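Local atomic coordinates of L-asparagine oxygenase (Streptomyces coelicolor, PDB entry 2OG5), a protein that catalyses the iron(II)- and 2-oxoglutarate-dependent 3-hydroxylation of free L-asparagine, supplying (2S,3S)-3-hydroxyasparagine for the calcium-dependent lipopeptide antibiotic. Residues 36-41 with 98-103; 191-196 with 328-333. All blocks are in the same frame, centred on the assembly; numbering follows the deposited sequence.

Contact 1 of 2, residues 36-41 with 98-103; sequences YDVTLD and GAIVLR
D37 and R103 meet through a two-pronged salt bridge on one face of a pair of parallel strands. R103 comes side-on: its NE donates to D37 OD1 at 3.0 Å, and its NH2 gives a second, more bent bond to D37 OD2 at 3.2 Å. Each carboxylate oxygen is approached on its syn side, and the two planes lie 17° apart, so the groups meet edge to edge and roughly coplanar. D37 sets CG opposite its backbone N (chi1 -175°), while the R103 chain stays extended from CG to NE, bridging the two-residue offset between V101, the bridge partner of D37, and R103. NH1 of R103 turns to E300, so the guanidinium joins two carboxylates. T39 OG1 rests against the R103 aliphatic chain, 3.6 Å from CD.

Backbone bonds follow the staggered parallel pattern. V38 straddles L102, its N bonded to V101 O and its O accepting R103 N at 2.8 Å; Y36 O takes V101 N, and R103 O takes L40 N. Strand 37-39 thus lies at the edge of the mixed jelly-roll sheet; 99-103 is paired on its other side with 301-305. Between the two parallel strands the chain makes a helical excursion.

The apolar face carries V38, I100, L102 and L40. V38 CG2 lies 4.2 Å from I100 CD1, V38 CB approaches L102 CD1, and L40 CD1 reaches L102 CB at 4.5 Å. Helix 81-92 packs on this layer through L83, L87 and F90. Just after L40, D41 N-caps helix 42-58, its OD1 accepting D44 N.

Contact 2 of 2, residues 191-196 with 328-333; sequences FVMLLC and QRTFVL
F191 and V332 form a hydrogen-bonded antiparallel pair, as do M193 with T330 and L195 with Q328; their backbone N-H and C=O groups satisfy one another in six bonds. The distance from L195 N to Q328 O is 2.8 Å. The longest of the six, from F191 N to V332 O, is 3.2 Å. Polar side-chain ends find partners beyond the two strands: Q328 NE2 bonds D157 and Q123, T330 OG1 bonds L154 O, and R329 NH2 bonds Q156. R329, which binds L-asparagine, packs its aliphatic chain on the facing strand: R329 CG lies 3.7 Å from L194 CD2 and R329 CD 3.9 Å from V192 CG1. The bend at chi3 (66°) lets F331 CZ sit over one face of the R329 guanidinium, 3.4 Å above the guanidinium plane and offset toward the rim. On the other face, M193 CE touches V332 CG2 at 3.6 Å and T330 CB at 4.0 Å. The pair belongs to the major sheet of the double-stranded beta-helix (jelly roll). Strand 191-196 continues it through 301-305, strand 326-333 through 142-146 and 156-158, and helix 128-140 packs on M193, T330 and Q328.

In the fold
Both contacts are strand pairs of one mixed sheet, joined by strand 301-305, which pairs with 99-103 of contact 1 and with 191-196 of contact 2. Their centres lie about 14 Å apart and their nearest atoms about 6 Å. Contact 1, parallel and partly buried, is at the sheet's edge: one face carries the charged D37 and R103, the other is apolar beneath helix 81-92. Contact 2 is antiparallel, buried and near the centre of the chain; helix 128-140 covers one face, while the other presents R329 to the substrate site. Arginine serves differently: R103 pairs with acidic groups away from the metal, whereas R329 binds L-asparagine close to the sodium ion bound at the iron-site residues.

Contact 1 of 2, residues 36-41 with 98-103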
ATOM      1  N   TYR A  36       8.913 -13.103  -6.958  1.00 31.78           N
ATOM      2  CA  TYR A  36       7.894 -12.173  -6.444  1.00 29.92           C
ATOM      3  C   TYR A  36       6.977 -12.826  -5.412  1.00 28.17           C
ATOM      4  O   TYR A  36       5.970 -12.253  -5.004  1.00 26.59           O
ATOM      5  CB  TYR A  36       7.102 -11.553  -7.601  1.00 29.25           C
ATOM      6  CG  TYR A  36       8.033 -10.888  -8.576  1.00 29.18           C
ATOM      7  CD1 TYR A  36       8.697  -9.714  -8.233  1.00 27.90           C
ATOM      8  CD2 TYR A  36       8.312 -11.468  -9.810  1.00 28.35           C
ATOM      9  CE1 TYR A  36       9.589  -9.113  -9.108  1.00 28.78           C
ATOM     10  CE2 TYR A  36       9.196 -10.873 -10.693  1.00 28.44           C
ATOM     11  CZ  TYR A  36       9.834  -9.702 -10.338  1.00 28.37           C
ATOM     12  OH  TYR A  36      10.725  -9.123 -11.212  1.00 29.01           O
ATOM     13  N   ASP A  37       7.349 -14.023  -4.979  1.00 27.33           N
ATOM     14  CA  ASP A  37       6.635 -14.724  -3.927  1.00 26.82           C
ATOM     15  C   ASP A  37       7.696 -15.429  -3.100  1.00 26.07           C
ATOM     16  O   ASP A  37       8.186 -16.498  -3.479  1.00 25.85           O
ATOM     17  CB  ASP A  37       5.621 -15.699  -4.531  1.00 27.21           C
ATOM     18  CG  ASP A  37       4.755 -16.371  -3.489  1.00 27.63           C
ATOM     19  OD1 ASP A  37       5.141 -16.402  -2.302  1.00 29.08           O
ATOM     20  OD2 ASP A  37       3.686 -16.899  -3.862  1.00 30.98           O
ATOM     21  N   VAL A  38       8.064 -14.812  -1.982  1.00 25.03           N
ATOM     22  CA  VAL A  38       9.197 -15.255  -1.182  1.00 24.72           C
ATOM     23  C   VAL A  38       8.732 -15.758   0.170  1.00 23.93           C
ATOM     24  O   VAL A  38       8.143 -15.014   0.940  1.00 23.45           O
ATOM     25  CB  VAL A  38      10.198 -14.102  -0.962  1.00 24.73           C
ATOM     26  CG1 VAL A  38      11.384 -14.577  -0.122  1.00 25.03           C
ATOM     27  CG2 VAL A  38      10.659 -13.540  -2.304  1.00 25.49           C
ATOM     28  N   THR A  39       9.003 -17.026   0.464  1.00 24.06           N
ATOM     29  CA  THR A  39       8.736 -17.566   1.788  1.00 24.23           C
ATOM     30  C   THR A  39      10.056 -17.585   2.545  1.00 24.10           C
ATOM     31  O   THR A  39      11.041 -18.159   2.070  1.00 23.36           O
ATOM     32  CB  THR A  39       8.116 -18.981   1.724  1.00 24.38           C
ATOM     33  OG1 THR A  39       6.838 -18.917   1.079  1.00 25.40           O
ATOM     34  CG2 THR A  39       7.925 -19.554   3.125  1.00 24.48           C
ATOM     35  N   LEU A  40      10.086 -16.936   3.702  1.00 23.61           N
ATOM     36  CA  LEU A  40      11.276 -16.943   4.541  1.00 24.34           C
ATOM     37  C   LEU A  40      11.555 -18.373   4.999  1.00 24.89           C
ATOM     38  O   LEU A  40      10.630 -19.092   5.384  1.00 24.82           O
ATOM     39  CB  LEU A  40      11.089 -16.043   5.768  1.00 23.88           C
ATOM     40  CG  LEU A  40      11.330 -14.540   5.588  1.00 23.36           C
ATOM     41  CD1 LEU A  40      10.373 -13.914   4.572  1.00 22.15           C
ATOM     42  CD2 LEU A  40      11.229 -13.832   6.940  1.00 23.78           C
ATOM     43  N   ASP A  41      12.819 -18.791   4.957  1.00 26.15           N
ATOM     44  CA  ASP A  41      13.167 -20.072   5.556  1.00 26.79           C
ATOM     45  C   ASP A  41      13.220 -19.882   7.071  1.00 27.45           C
ATOM     46  O   ASP A  41      13.160 -18.753   7.558  1.00 27.22           O
ATOM     47  CB  ASP A  41      14.449 -20.671   4.951  1.00 27.37           C
ATOM     48  CG  ASP A  41      15.700 -19.887   5.270  1.00 29.27           C
ATOM     49  OD1 ASP A  41      15.682 -18.999   6.143  1.00 30.63           O
ATOM     50  OD2 ASP A  41      16.736 -20.197   4.641  1.00 32.53           O
ATOM     51  N   GLY A  98       4.053  -6.026 -10.840  1.00 18.90           N
ATOM     52  CA  GLY A  98       4.312  -4.855 -10.010  1.00 19.21           C
ATOM     53  C   GLY A  98       4.009  -5.058  -8.544  1.00 19.07           C
ATOM     54  O   GLY A  98       3.546  -4.137  -7.871  1.00 19.40           O
ATOM     55  N   ALA A  99       4.273  -6.257  -8.041  1.00 19.16           N
ATOM     56  CA  ALA A  99       3.945  -6.614  -6.671  1.00 19.58           C
ATOM     57  C   ALA A  99       4.792  -7.783  -6.200  1.00 20.11           C
ATOM     58  O   ALA A  99       5.239  -8.607  -6.999  1.00 20.13           O
ATOM     59  CB  ALA A  99       2.458  -6.968  -6.558  1.00 20.34           C
ATOM     60  N   ILE A 100       5.011  -7.847  -4.894  1.00 20.40           N
ATOM     61  CA  ILE A 100       5.717  -8.958  -4.277  1.00 20.52           C
ATOM     62  C   ILE A 100       4.980  -9.332  -2.993  1.00 20.25           C
ATOM     63  O   ILE A 100       4.379  -8.465  -2.354  1.00 20.29           O
ATOM     64  CB  ILE A 100       7.215  -8.617  -4.011  1.00 20.58           C
ATOM     65  CG1 ILE A 100       7.964  -9.807  -3.405  1.00 20.48           C
ATOM     66  CG2 ILE A 100       7.369  -7.405  -3.105  1.00 20.48           C
ATOM     67  CD1 ILE A 100       9.495  -9.629  -3.460  1.00 21.44           C
ATOM     68  N   VAL A 101       4.990 -10.612  -2.635  1.00 20.29           N
ATOM     69  CA  VAL A 101       4.499 -11.037  -1.333  1.00 21.13           C
ATOM     70  C   VAL A 101       5.609 -11.792  -0.610  1.00 21.00           C
ATOM     71  O   VAL A 101       6.273 -12.633  -1.208  1.00 21.21           O
ATOM     72  CB  VAL A 101       3.229 -11.872  -1.447  1.00 21.41           C
ATOM     73  CG1 VAL A 101       2.738 -12.273  -0.063  1.00 22.64           C
ATOM     74  CG2 VAL A 101       2.174 -11.081  -2.177  1.00 23.16           C
ATOM     75  N   LEU A 102       5.854 -11.420   0.643  1.00 20.66           N
ATOM     76  CA  LEU A 102       6.784 -12.126   1.518  1.00 21.98           C
ATOM     77  C   LEU A 102       5.942 -12.869   2.546  1.00 21.52           C
ATOM     78  O   LEU A 102       4.990 -12.306   3.077  1.00 21.31           O
ATOM     79  CB  LEU A 102       7.727 -11.150   2.233  1.00 22.49           C
ATOM     80  CG  LEU A 102       8.968 -10.603   1.513  1.00 25.24           C
ATOM     81  CD1 LEU A 102       8.657 -10.087   0.160  1.00 29.32           C
ATOM     82  CD2 LEU A 102       9.573  -9.512   2.400  1.00 25.96           C
ATOM     83  N   ARG A 103       6.295 -14.119   2.825  1.00 21.41           N
ATOM     84  CA  ARG A 103       5.523 -14.959   3.747  1.00 21.95           C
ATOM     85  C   ARG A 103       6.429 -15.409   4.871  1.00 21.90           C
ATOM     86  O   ARG A 103       7.580 -15.739   4.632  1.00 21.29           O
ATOM     87  CB  ARG A 103       4.988 -16.187   3.014  1.00 22.06           C
ATOM     88  CG  ARG A 103       4.205 -15.863   1.769  1.00 22.60           C
ATOM     89  CD  ARG A 103       3.708 -17.121   1.086  1.00 24.81           C
ATOM     90  NE  ARG A 103       3.066 -16.809  -0.191  1.00 26.83           N
ATOM     91  CZ  ARG A 103       1.786 -17.041  -0.482  1.00 31.12           C
ATOM     92  NH1 ARG A 103       0.960 -17.594   0.403  1.00 33.10           N
ATOM     93  NH2 ARG A 103       1.322 -16.716  -1.684  1.00 32.83           N
TER

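Contact 2 of 2, residues 191-196 with 328-333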
ATOM      1  N   PHE A 191       5.463   2.881  -2.934  1.00 17.92           N
ATOM      2  CA  PHE A 191       5.000   1.528  -2.592  1.00 17.69           C
ATOM      3  C   PHE A 191       3.946   1.601  -1.505  1.00 17.90           C
ATOM      4  O   PHE A 191       4.021   2.465  -0.620  1.00 17.75           O
ATOM      5  CB  PHE A 191       6.140   0.616  -2.119  1.00 18.21           C
ATOM      6  CG  PHE A 191       7.249   0.468  -3.112  1.00 18.30           C
ATOM      7  CD1 PHE A 191       7.139  -0.408  -4.185  1.00 17.69           C
ATOM      8  CD2 PHE A 191       8.420   1.184  -2.964  1.00 20.23           C
ATOM      9  CE1 PHE A 191       8.158  -0.530  -5.101  1.00 19.41           C
ATOM     10  CE2 PHE A 191       9.454   1.051  -3.880  1.00 21.15           C
ATOM     11  CZ  PHE A 191       9.310   0.202  -4.958  1.00 19.83           C
ATOM     12  N   VAL A 192       2.993   0.668  -1.555  1.00 17.89           N
ATOM     13  CA  VAL A 192       2.035   0.457  -0.477  1.00 17.77           C
ATOM     14  C   VAL A 192       2.277  -0.936   0.087  1.00 18.04           C
ATOM     15  O   VAL A 192       2.278  -1.917  -0.666  1.00 17.98           O
ATOM     16  CB  VAL A 192       0.590   0.542  -0.984  1.00 18.18           C
ATOM     17  CG1 VAL A 192      -0.411   0.271   0.156  1.00 19.02           C
ATOM     18  CG2 VAL A 192       0.331   1.918  -1.610  1.00 19.31           C
ATOM     19  N   MET A 193       2.536  -1.002   1.392  1.00 18.11           N
ATOM     20  CA  MET A 193       2.809  -2.260   2.085  1.00 18.29           C
ATOM     21  C   MET A 193       1.647  -2.622   2.982  1.00 18.18           C
ATOM     22  O   MET A 193       1.173  -1.779   3.747  1.00 18.15           O
ATOM     23  CB  MET A 193       4.077  -2.136   2.929  1.00 18.52           C
ATOM     24  CG  MET A 193       5.282  -1.741   2.107  1.00 19.11           C
ATOM     25  SD  MET A 193       6.835  -1.924   3.003  1.00 20.75           S
ATOM     26  CE  MET A 193       6.580  -0.739   4.297  1.00 19.56           C
ATOM     27  N   LEU A 194       1.200  -3.877   2.881  1.00 18.59           N
ATOM     28  CA  LEU A 194       0.103  -4.393   3.677  1.00 18.50           C
ATOM     29  C   LEU A 194       0.564  -5.646   4.415  1.00 18.40           C
ATOM     30  O   LEU A 194       0.848  -6.671   3.777  1.00 18.45           O
ATOM     31  CB  LEU A 194      -1.057  -4.751   2.762  1.00 18.68           C
ATOM     32  CG  LEU A 194      -1.718  -3.586   2.029  1.00 19.73           C
ATOM     33  CD1 LEU A 194      -2.652  -4.106   0.935  1.00 22.59           C
ATOM     34  CD2 LEU A 194      -2.460  -2.720   3.029  1.00 22.25           C
ATOM     35  N   LEU A 195       0.666  -5.548   5.739  1.00 18.17           N
ATOM     36  CA  LEU A 195       1.054  -6.682   6.584  1.00 18.19           C
ATOM     37  C   LEU A 195      -0.200  -7.284   7.202  1.00 18.49           C
ATOM     38  O   LEU A 195      -0.965  -6.587   7.869  1.00 18.04           O
ATOM     39  CB  LEU A 195       2.009  -6.230   7.691  1.00 18.33           C
ATOM     40  CG  LEU A 195       2.464  -7.268   8.720  1.00 18.61           C
ATOM     41  CD1 LEU A 195       3.302  -8.375   8.060  1.00 21.16           C
ATOM     42  CD2 LEU A 195       3.217  -6.584   9.853  1.00 19.64           C
ATOM     43  N   CYS A 196      -0.400  -8.580   6.997  1.00 18.95           N
ATOM     44  CA  CYS A 196      -1.582  -9.241   7.531  1.00 18.87           C
ATOM     45  C   CYS A 196      -1.343  -9.704   8.962  1.00 19.02           C
ATOM     46  O   CYS A 196      -0.423 -10.472   9.234  1.00 18.76           O
ATOM     47  CB  CYS A 196      -1.966 -10.428   6.661  1.00 19.10           C
ATOM     48  SG  CYS A 196      -3.392 -11.342   7.291  1.00 20.46           S
ATOM     49  N   GLN A 328      -2.155  -4.127   8.661  1.00 19.28           N
ATOM     50  CA  GLN A 328      -1.550  -2.825   8.919  1.00 18.98           C
ATOM     51  C   GLN A 328      -0.803  -2.367   7.667  1.00 19.01           C
ATOM     52  O   GLN A 328      -0.210  -3.173   6.945  1.00 19.49           O
ATOM     53  CB  GLN A 328      -0.669  -2.855  10.163  1.00 19.24           C
ATOM     54  CG  GLN A 328      -1.539  -2.979  11.412  1.00 19.44           C
ATOM     55  CD  GLN A 328      -0.797  -2.902  12.722  1.00 19.83           C
ATOM     56  OE1 GLN A 328       0.333  -3.393  12.856  1.00 20.18           O
ATOM     57  NE2 GLN A 328      -1.450  -2.311  13.720  1.00 20.62           N
ATOM     58  N   ARG A 329      -0.893  -1.067   7.405  1.00 18.77           N
ATOM     59  CA  ARG A 329      -0.434  -0.485   6.169  1.00 18.87           C
ATOM     60  C   ARG A 329       0.577   0.619   6.430  1.00 18.42           C
ATOM     61  O   ARG A 329       0.384   1.473   7.293  1.00 18.38           O
ATOM     62  CB  ARG A 329      -1.622   0.102   5.408  1.00 19.37           C
ATOM     63  CG  ARG A 329      -1.248   0.638   4.036  1.00 20.08           C
ATOM     64  CD  ARG A 329      -2.444   1.180   3.332  1.00 21.88           C
ATOM     65  NE  ARG A 329      -2.963   2.354   4.012  1.00 23.49           N
ATOM     66  CZ  ARG A 329      -4.119   2.936   3.723  1.00 25.70           C
ATOM     67  NH1 ARG A 329      -4.898   2.451   2.772  1.00 27.76           N
ATOM     68  NH2 ARG A 329      -4.504   3.998   4.417  1.00 26.09           N
ATOM     69  N   THR A 330       1.648   0.609   5.637  1.00 17.95           N
ATOM     70  CA  THR A 330       2.621   1.689   5.613  1.00 17.71           C
ATOM     71  C   THR A 330       2.974   2.040   4.174  1.00 17.68           C
ATOM     72  O   THR A 330       3.146   1.157   3.332  1.00 18.15           O
ATOM     73  CB  THR A 330       3.886   1.302   6.373  1.00 17.73           C
ATOM     74  OG1 THR A 330       3.541   1.166   7.746  1.00 17.71           O
ATOM     75  CG2 THR A 330       4.985   2.343   6.228  1.00 18.38           C
ATOM     76  N   PHE A 331       3.035   3.343   3.911  1.00 17.56           N
ATOM     77  CA  PHE A 331       3.458   3.886   2.622  1.00 17.83           C
ATOM     78  C   PHE A 331       4.959   4.106   2.588  1.00 18.14           C
ATOM     79  O   PHE A 331       5.566   4.496   3.597  1.00 17.39           O
ATOM     80  CB  PHE A 331       2.783   5.224   2.361  1.00 18.46           C
ATOM     81  CG  PHE A 331       1.275   5.184   2.391  1.00 19.26           C
ATOM     82  CD1 PHE A 331       0.573   4.150   1.803  1.00 18.79           C
ATOM     83  CD2 PHE A 331       0.558   6.205   3.003  1.00 19.66           C
ATOM     84  CE1 PHE A 331      -0.805   4.128   1.813  1.00 19.50           C
ATOM     85  CE2 PHE A 331      -0.828   6.189   3.026  1.00 19.65           C
ATOM     86  CZ  PHE A 331      -1.508   5.155   2.416  1.00 19.73           C
ATOM     87  N   VAL A 332       5.560   3.874   1.422  1.00 18.02           N
ATOM     88  CA  VAL A 332       6.975   4.135   1.194  1.00 17.71           C
ATOM     89  C   VAL A 332       7.169   5.182   0.112  1.00 17.85           C
ATOM     90  O   VAL A 332       6.535   5.116  -0.946  1.00 17.73           O
ATOM     91  CB  VAL A 332       7.696   2.860   0.758  1.00 17.42           C
ATOM     92  CG1 VAL A 332       9.194   3.103   0.617  1.00 18.48           C
ATOM     93  CG2 VAL A 332       7.417   1.737   1.761  1.00 18.73           C
ATOM     94  N   LEU A 333       8.048   6.137   0.405  1.00 17.36           N
ATOM     95  CA  LEU A 333       8.522   7.120  -0.543  1.00 17.67           C
ATOM     96  C   LEU A 333       9.950   6.742  -0.933  1.00 17.55           C
ATOM     97  O   LEU A 333      10.827   6.606  -0.081  1.00 17.85           O
ATOM     98  CB  LEU A 333       8.452   8.532   0.055  1.00 17.97           C
ATOM     99  CG  LEU A 333       7.020   8.991   0.374  1.00 19.07           C
ATOM    100  CD1 LEU A 333       7.018  10.259   1.255  1.00 20.82           C
ATOM    101  CD2 LEU A 333       6.213   9.221  -0.890  1.00 20.44           C
TER